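Local coordinates for glycosyl hydrolase family 2, TIM barrel domain protein (Parabacteroides merdae ATCC 43184, PDB 6DXU) that probably hydrolyses beta-glucuronides, releasing glucuronic acid, as a gut bacterial beta-glucuronidase of glycoside hydrolase family 2, at residues R324-H336 with P583-S597. Sequence-based numbering, arbitrary orientation.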
loop_
_atom_site.group_PDB
_atom_site.type_symbol
_atom_site.label_atom_id
_atom_site.label_comp_id
_atom_site.label_asym_id
_atom_site.label_seq_id
_atom_site.Cartn_x
_atom_site.Cartn_y
_atom_site.Cartn_z
ATOM N N ARG D 324 -30.189 -36.645 33.624
ATOM C CA ARG D 324 -29.397 -35.595 34.244
ATOM C C ARG D 324 -27.961 -36.063 34.429
ATOM O O ARG D 324 -27.710 -37.172 34.913
ATOM C CB ARG D 324 -29.995 -35.195 35.594
ATOM C CG ARG D 324 -29.356 -33.961 36.214
ATOM C CD ARG D 324 -28.260 -34.268 37.233
ATOM N NE ARG D 324 -27.664 -33.027 37.743
ATOM C CZ ARG D 324 -27.295 -32.823 39.007
ATOM N NH1 ARG D 324 -27.449 -33.778 39.921
ATOM N NH2 ARG D 324 -26.770 -31.658 39.361
ATOM N N LEU D 325 -27.015 -35.214 34.027
ATOM C CA LEU D 325 -25.589 -35.487 34.168
ATOM C C LEU D 325 -24.911 -34.280 34.798
ATOM O O LEU D 325 -24.912 -33.193 34.216
ATOM C CB LEU D 325 -24.948 -35.824 32.814
ATOM C CG LEU D 325 -23.433 -36.052 32.861
ATOM C CD1 LEU D 325 -23.071 -37.340 33.605
ATOM C CD2 LEU D 325 -22.890 -36.101 31.434
ATOM N N LEU D 326 -24.379 -34.458 36.004
ATOM C CA LEU D 326 -23.584 -33.406 36.625
ATOM C C LEU D 326 -22.236 -33.330 35.927
ATOM O O LEU D 326 -21.492 -34.315 35.909
ATOM C CB LEU D 326 -23.404 -33.684 38.118
ATOM C CG LEU D 326 -22.549 -32.668 38.886
ATOM C CD1 LEU D 326 -23.206 -31.312 38.870
ATOM C CD2 LEU D 326 -22.344 -33.135 40.323
ATOM N N LEU D 327 -21.930 -32.178 35.329
ATOM C CA LEU D 327 -20.649 -32.002 34.655
ATOM C C LEU D 327 -19.546 -31.909 35.702
ATOM O O LEU D 327 -19.603 -31.067 36.605
ATOM C CB LEU D 327 -20.666 -30.754 33.765
ATOM C CG LEU D 327 -21.694 -30.833 32.632
ATOM C CD1 LEU D 327 -21.818 -29.491 31.920
ATOM C CD2 LEU D 327 -21.333 -31.932 31.634
ATOM N N ARG D 328 -18.585 -32.822 35.612
ATOM C CA ARG D 328 -17.459 -32.943 36.535
ATOM C C ARG D 328 -16.232 -32.499 35.757
ATOM O O ARG D 328 -15.570 -33.306 35.108
ATOM C CB ARG D 328 -17.324 -34.374 37.016
ATOM C CG ARG D 328 -18.461 -34.834 37.909
ATOM C CD ARG D 328 -18.460 -36.366 37.971
ATOM N NE ARG D 328 -18.667 -36.913 39.308
ATOM C CZ ARG D 328 -19.700 -36.666 40.110
ATOM N NH1 ARG D 328 -20.681 -35.857 39.732
ATOM N NH2 ARG D 328 -19.749 -37.242 41.312
ATOM N N GLY D 329 -15.930 -31.214 35.836
ATOM C CA GLY D 329 -15.057 -30.634 34.842
ATOM C C GLY D 329 -13.680 -30.210 35.304
ATOM O O GLY D 329 -13.416 -30.065 36.500
ATOM N N THR D 330 -12.792 -30.002 34.336
ATOM C CA THR D 330 -11.499 -29.399 34.593
ATOM C C THR D 330 -11.181 -28.494 33.403
ATOM O O THR D 330 -12.036 -28.245 32.543
ATOM C CB THR D 330 -10.440 -30.482 34.858
ATOM O OG1 THR D 330 -9.217 -29.870 35.289
ATOM C CG2 THR D 330 -10.184 -31.320 33.613
ATOM N N HIS D 331 -9.968 -27.966 33.379
ATOM C CA HIS D 331 -9.442 -27.211 32.246
ATOM C C HIS D 331 -8.045 -27.714 31.946
ATOM O O HIS D 331 -7.412 -28.378 32.769
ATOM C CB HIS D 331 -9.316 -25.706 32.499
ATOM C CG HIS D 331 -10.597 -24.986 32.777
ATOM N ND1 HIS D 331 -11.276 -25.094 33.971
ATOM C CD2 HIS D 331 -11.259 -24.052 32.050
ATOM C CE1 HIS D 331 -12.325 -24.285 33.951
ATOM N NE2 HIS D 331 -12.336 -23.640 32.797
ATOM N N ARG D 332 -7.531 -27.330 30.782
ATOM C CA ARG D 332 -6.121 -27.564 30.531
ATOM C C ARG D 332 -5.587 -26.471 29.617
ATOM O O ARG D 332 -6.321 -25.904 28.802
ATOM C CB ARG D 332 -5.875 -28.957 29.929
ATOM C CG ARG D 332 -6.191 -29.077 28.448
ATOM C CD ARG D 332 -5.896 -30.476 27.902
ATOM N NE ARG D 332 -4.470 -30.845 27.956
ATOM C CZ ARG D 332 -3.573 -30.575 27.004
ATOM N NH1 ARG D 332 -3.921 -29.907 25.902
ATOM N NH2 ARG D 332 -2.316 -30.987 27.144
ATOM N N HIS D 333 -4.315 -26.148 29.811
ATOM C CA HIS D 333 -3.529 -25.388 28.853
ATOM C C HIS D 333 -2.612 -26.339 28.087
ATOM O O HIS D 333 -2.233 -27.409 28.586
ATOM C CB HIS D 333 -2.696 -24.310 29.559
ATOM C CG HIS D 333 -3.393 -22.989 29.681
ATOM N ND1 HIS D 333 -3.740 -22.227 28.584
ATOM C CD2 HIS D 333 -3.795 -22.290 30.769
ATOM C CE1 HIS D 333 -4.327 -21.115 28.994
ATOM N NE2 HIS D 333 -4.374 -21.130 30.315
ATOM N N GLU D 334 -2.277 -25.960 26.857
ATOM C CA GLU D 334 -1.252 -26.678 26.103
ATOM C C GLU D 334 0.087 -26.164 26.593
ATOM O O GLU D 334 0.630 -25.178 26.084
ATOM C CB GLU D 334 -1.414 -26.479 24.602
ATOM C CG GLU D 334 -2.667 -27.097 24.046
ATOM C CD GLU D 334 -2.687 -27.096 22.523
ATOM O OE1 GLU D 334 -3.523 -27.808 21.948
ATOM O OE2 GLU D 334 -1.835 -26.427 21.902
ATOM N N ASP D 335 0.615 -26.833 27.612
ATOM C CA ASP D 335 1.845 -26.418 28.277
ATOM C C ASP D 335 2.345 -27.599 29.089
ATOM O O ASP D 335 1.537 -28.309 29.692
ATOM C CB ASP D 335 1.595 -25.206 29.181
ATOM C CG ASP D 335 2.851 -24.716 29.878
ATOM O OD1 ASP D 335 3.848 -24.436 29.180
ATOM O OD2 ASP D 335 2.820 -24.560 31.121
ATOM N N HIS D 336 3.663 -27.837 29.069
ATOM C CA HIS D 336 4.211 -28.978 29.798
ATOM C C HIS D 336 5.673 -28.733 30.169
ATOM O O HIS D 336 6.382 -27.946 29.533
ATOM C CB HIS D 336 4.088 -30.278 28.989
ATOM C CG HIS D 336 4.336 -31.515 29.804
ATOM N ND1 HIS D 336 3.402 -32.023 30.680
ATOM C CD2 HIS D 336 5.416 -32.329 29.893
ATOM C CE1 HIS D 336 3.892 -33.100 31.273
ATOM N NE2 HIS D 336 5.115 -33.309 30.813
ATOM N N PRO D 583 -29.096 -30.326 43.081
ATOM C CA PRO D 583 -29.637 -31.089 41.945
ATOM C C PRO D 583 -29.920 -30.236 40.719
ATOM O O PRO D 583 -30.024 -30.790 39.618
ATOM C CB PRO D 583 -30.917 -31.719 42.525
ATOM C CG PRO D 583 -31.337 -30.775 43.606
ATOM C CD PRO D 583 -30.059 -30.214 44.194
ATOM N N TRP D 584 -30.035 -28.917 40.877
ATOM C CA TRP D 584 -30.294 -27.978 39.792
ATOM C C TRP D 584 -29.036 -27.600 39.014
ATOM O O TRP D 584 -29.140 -26.887 38.009
ATOM C CB TRP D 584 -30.915 -26.697 40.366
ATOM C CG TRP D 584 -30.124 -26.216 41.542
ATOM C CD1 TRP D 584 -30.352 -26.503 42.859
ATOM C CD2 TRP D 584 -28.930 -25.420 41.505
ATOM N NE1 TRP D 584 -29.393 -25.912 43.646
ATOM C CE2 TRP D 584 -28.509 -25.239 42.842
ATOM C CE3 TRP D 584 -28.195 -24.820 40.477
ATOM C CZ2 TRP D 584 -27.376 -24.497 43.178
ATOM C CZ3 TRP D 584 -27.057 -24.069 40.817
ATOM C CH2 TRP D 584 -26.665 -23.922 42.155
ATOM N N LEU D 585 -27.865 -28.056 39.459
ATOM C CA LEU D 585 -26.592 -27.576 38.943
ATOM C C LEU D 585 -26.223 -28.299 37.655
ATOM O O LEU D 585 -26.187 -29.533 37.613
ATOM C CB LEU D 585 -25.498 -27.781 39.991
ATOM C CG LEU D 585 -24.070 -27.441 39.585
ATOM C CD1 LEU D 585 -23.924 -25.938 39.292
ATOM C CD2 LEU D 585 -23.114 -27.892 40.686
ATOM N N THR D 586 -25.956 -27.528 36.595
ATOM C CA THR D 586 -25.399 -28.129 35.388
ATOM C C THR D 586 -24.083 -28.821 35.712
ATOM O O THR D 586 -23.897 -30.006 35.408
ATOM C CB THR D 586 -25.187 -27.073 34.310
ATOM O OG1 THR D 586 -24.426 -25.990 34.867
ATOM C CG2 THR D 586 -26.548 -26.563 33.750
ATOM N N GLY D 587 -23.174 -28.097 36.349
ATOM C CA GLY D 587 -21.885 -28.646 36.719
ATOM C C GLY D 587 -20.872 -27.528 36.885
ATOM O O GLY D 587 -21.212 -26.344 36.867
ATOM N N THR D 588 -19.620 -27.932 37.092
ATOM C CA THR D 588 -18.537 -26.966 37.224
ATOM C C THR D 588 -17.284 -27.519 36.566
ATOM O O THR D 588 -17.211 -28.696 36.204
ATOM C CB THR D 588 -18.190 -26.633 38.681
ATOM O OG1 THR D 588 -17.409 -27.706 39.217
ATOM C CG2 THR D 588 -19.443 -26.421 39.541
ATOM N N ALA D 589 -16.277 -26.654 36.440
ATOM C CA ALA D 589 -14.966 -27.078 35.970
ATOM C C ALA D 589 -13.893 -26.437 36.841
ATOM O O ALA D 589 -13.763 -25.204 36.864
ATOM C CB ALA D 589 -14.776 -26.718 34.490
ATOM N N TYR D 590 -13.134 -27.275 37.551
ATOM C CA TYR D 590 -11.979 -26.814 38.318
ATOM C C TYR D 590 -10.934 -26.198 37.383
ATOM O O TYR D 590 -10.748 -26.656 36.251
ATOM C CB TYR D 590 -11.385 -28.003 39.096
ATOM C CG TYR D 590 -10.246 -27.597 40.007
ATOM C CD1 TYR D 590 -8.950 -27.465 39.505
ATOM C CD2 TYR D 590 -10.466 -27.315 41.354
ATOM C CE1 TYR D 590 -7.904 -27.046 40.315
ATOM C CE2 TYR D 590 -9.412 -26.908 42.184
ATOM C CZ TYR D 590 -8.135 -26.772 41.650
ATOM O OH TYR D 590 -7.073 -26.350 42.443
ATOM N N TRP D 591 -10.232 -25.160 37.862
ATOM C CA TRP D 591 -9.181 -24.494 37.084
ATOM C C TRP D 591 -7.812 -24.623 37.749
ATOM O O TRP D 591 -7.605 -24.052 38.832
ATOM C CB TRP D 591 -9.486 -22.999 36.879
ATOM C CG TRP D 591 -8.349 -22.301 36.169
ATOM C CD1 TRP D 591 -7.222 -21.759 36.734
ATOM C CD2 TRP D 591 -8.205 -22.128 34.749
ATOM N NE1 TRP D 591 -6.392 -21.248 35.747
ATOM C CE2 TRP D 591 -6.980 -21.454 34.525
ATOM C CE3 TRP D 591 -9.007 -22.448 33.652
ATOM C CZ2 TRP D 591 -6.536 -21.119 33.248
ATOM C CZ3 TRP D 591 -8.562 -22.111 32.372
ATOM C CH2 TRP D 591 -7.338 -21.449 32.188
ATOM N N PRO D 592 -6.819 -25.282 37.135
ATOM C CA PRO D 592 -6.859 -26.178 35.983
ATOM C C PRO D 592 -6.550 -27.594 36.436
ATOM O O PRO D 592 -6.331 -27.843 37.630
ATOM C CB PRO D 592 -5.715 -25.670 35.123
ATOM C CG PRO D 592 -4.639 -25.402 36.191
ATOM C CD PRO D 592 -5.423 -24.901 37.431
ATOM N N PHE D 593 -6.457 -28.511 35.478
ATOM C CA PHE D 593 -6.005 -29.857 35.804
ATOM C C PHE D 593 -4.534 -29.865 36.209
ATOM O O PHE D 593 -4.150 -30.521 37.191
ATOM C CB PHE D 593 -6.231 -30.777 34.610
ATOM C CG PHE D 593 -5.874 -32.206 34.872
ATOM C CD1 PHE D 593 -6.542 -32.927 35.843
ATOM C CD2 PHE D 593 -4.888 -32.833 34.129
ATOM C CE1 PHE D 593 -6.234 -34.255 36.078
ATOM C CE2 PHE D 593 -4.576 -34.154 34.348
ATOM C CZ PHE D 593 -5.249 -34.877 35.323
ATOM N N LYS D 594 -3.688 -29.176 35.438
ATOM C CA LYS D 594 -2.241 -29.275 35.584
ATOM C C LYS D 594 -1.623 -27.890 35.705
ATOM O O LYS D 594 -2.006 -26.968 34.969
ATOM C CB LYS D 594 -1.630 -30.029 34.390
ATOM C CG LYS D 594 -0.134 -30.289 34.498
ATOM C CD LYS D 594 0.383 -31.029 33.277
ATOM C CE LYS D 594 0.584 -30.035 32.108
ATOM N NZ LYS D 594 0.809 -30.734 30.792
ATOM N N ASP D 595 -0.666 -27.746 36.638
ATOM C CA ASP D 595 0.126 -26.512 36.729
ATOM C C ASP D 595 0.615 -26.099 35.346
ATOM O O ASP D 595 1.036 -26.947 34.550
ATOM C CB ASP D 595 1.355 -26.710 37.633
ATOM C CG ASP D 595 1.019 -26.804 39.128
ATOM O OD1 ASP D 595 -0.150 -26.613 39.541
ATOM O OD2 ASP D 595 1.965 -27.073 39.900
ATOM N N PHE D 596 0.593 -24.790 35.070
ATOM C CA PHE D 596 1.033 -24.267 33.785
ATOM C C PHE D 596 1.711 -22.921 33.991
ATOM O O PHE D 596 1.474 -22.218 34.978
ATOM C CB PHE D 596 -0.132 -24.104 32.802
ATOM C CG PHE D 596 -1.131 -23.082 33.237
ATOM C CD1 PHE D 596 -1.022 -21.756 32.834
ATOM C CD2 PHE D 596 -2.171 -23.443 34.076
ATOM C CE1 PHE D 596 -1.946 -20.811 33.250
ATOM C CE2 PHE D 596 -3.093 -22.508 34.513
ATOM C CZ PHE D 596 -2.983 -21.179 34.082
ATOM N N SER D 597 2.549 -22.556 33.027
ATOM C CA SER D 597 3.327 -21.330 33.138
ATOM C C SER D 597 2.515 -20.100 32.747
ATOM O O SER D 597 1.665 -20.142 31.854
ATOM C CB SER D 597 4.588 -21.417 32.276
ATOM O OG SER D 597 5.288 -20.172 32.295
HETATM O O HOH W 1 -26.536 -31.451 35.511
HETATM O O HOH W 2 -18.173 -30.375 39.023
HETATM O O HOH W 3 -3.323 -27.406 32.421
#
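Backbone hydrogen bonds pair L327 and G329 with T586, T588 and Y590 in parallel register, L327 N meeting T586 O almost straight at 2.9 Å, whereas G329 N to T588 O is weak. The strands come closest where G329 and G587 sit: a CB on G329 would strike A589 CB, one on G587 L327 CB, and the backbone angles of G587 by themselves call for glycine. Beyond the paired strands, F593 N bonds to H331 O, just past the cis peptide before P592. Strands 327-331 and 587-589 are the first and last of the TIM barrel, and their pairing closes the cylinder. Among the aromatic rings, W591 turns its edge to a face of H331, planes at 66°, while H333 sets CD2 over the centre of the F596 ring. With CG anti to its carbonyl carbon (chi1 -62°), H331 also directs ND1 to Y590 O at 2.8 Å, the oxygen lying in the imidazole plane. A leucine here would probably leave Y590 O without this donor and W591 without its flat partner. Side-chain polar bonds grip both ends: R324 NH2 reaches L585 O at 2.8 Å, in the guanidinium plane, and K594 NZ bridges D335 O and H336 ND1 while salt-bridged to E351. D335, salt-bridged to R617 through OD2 and held by Y187 OH at OD1, accepts S597 N at OD2.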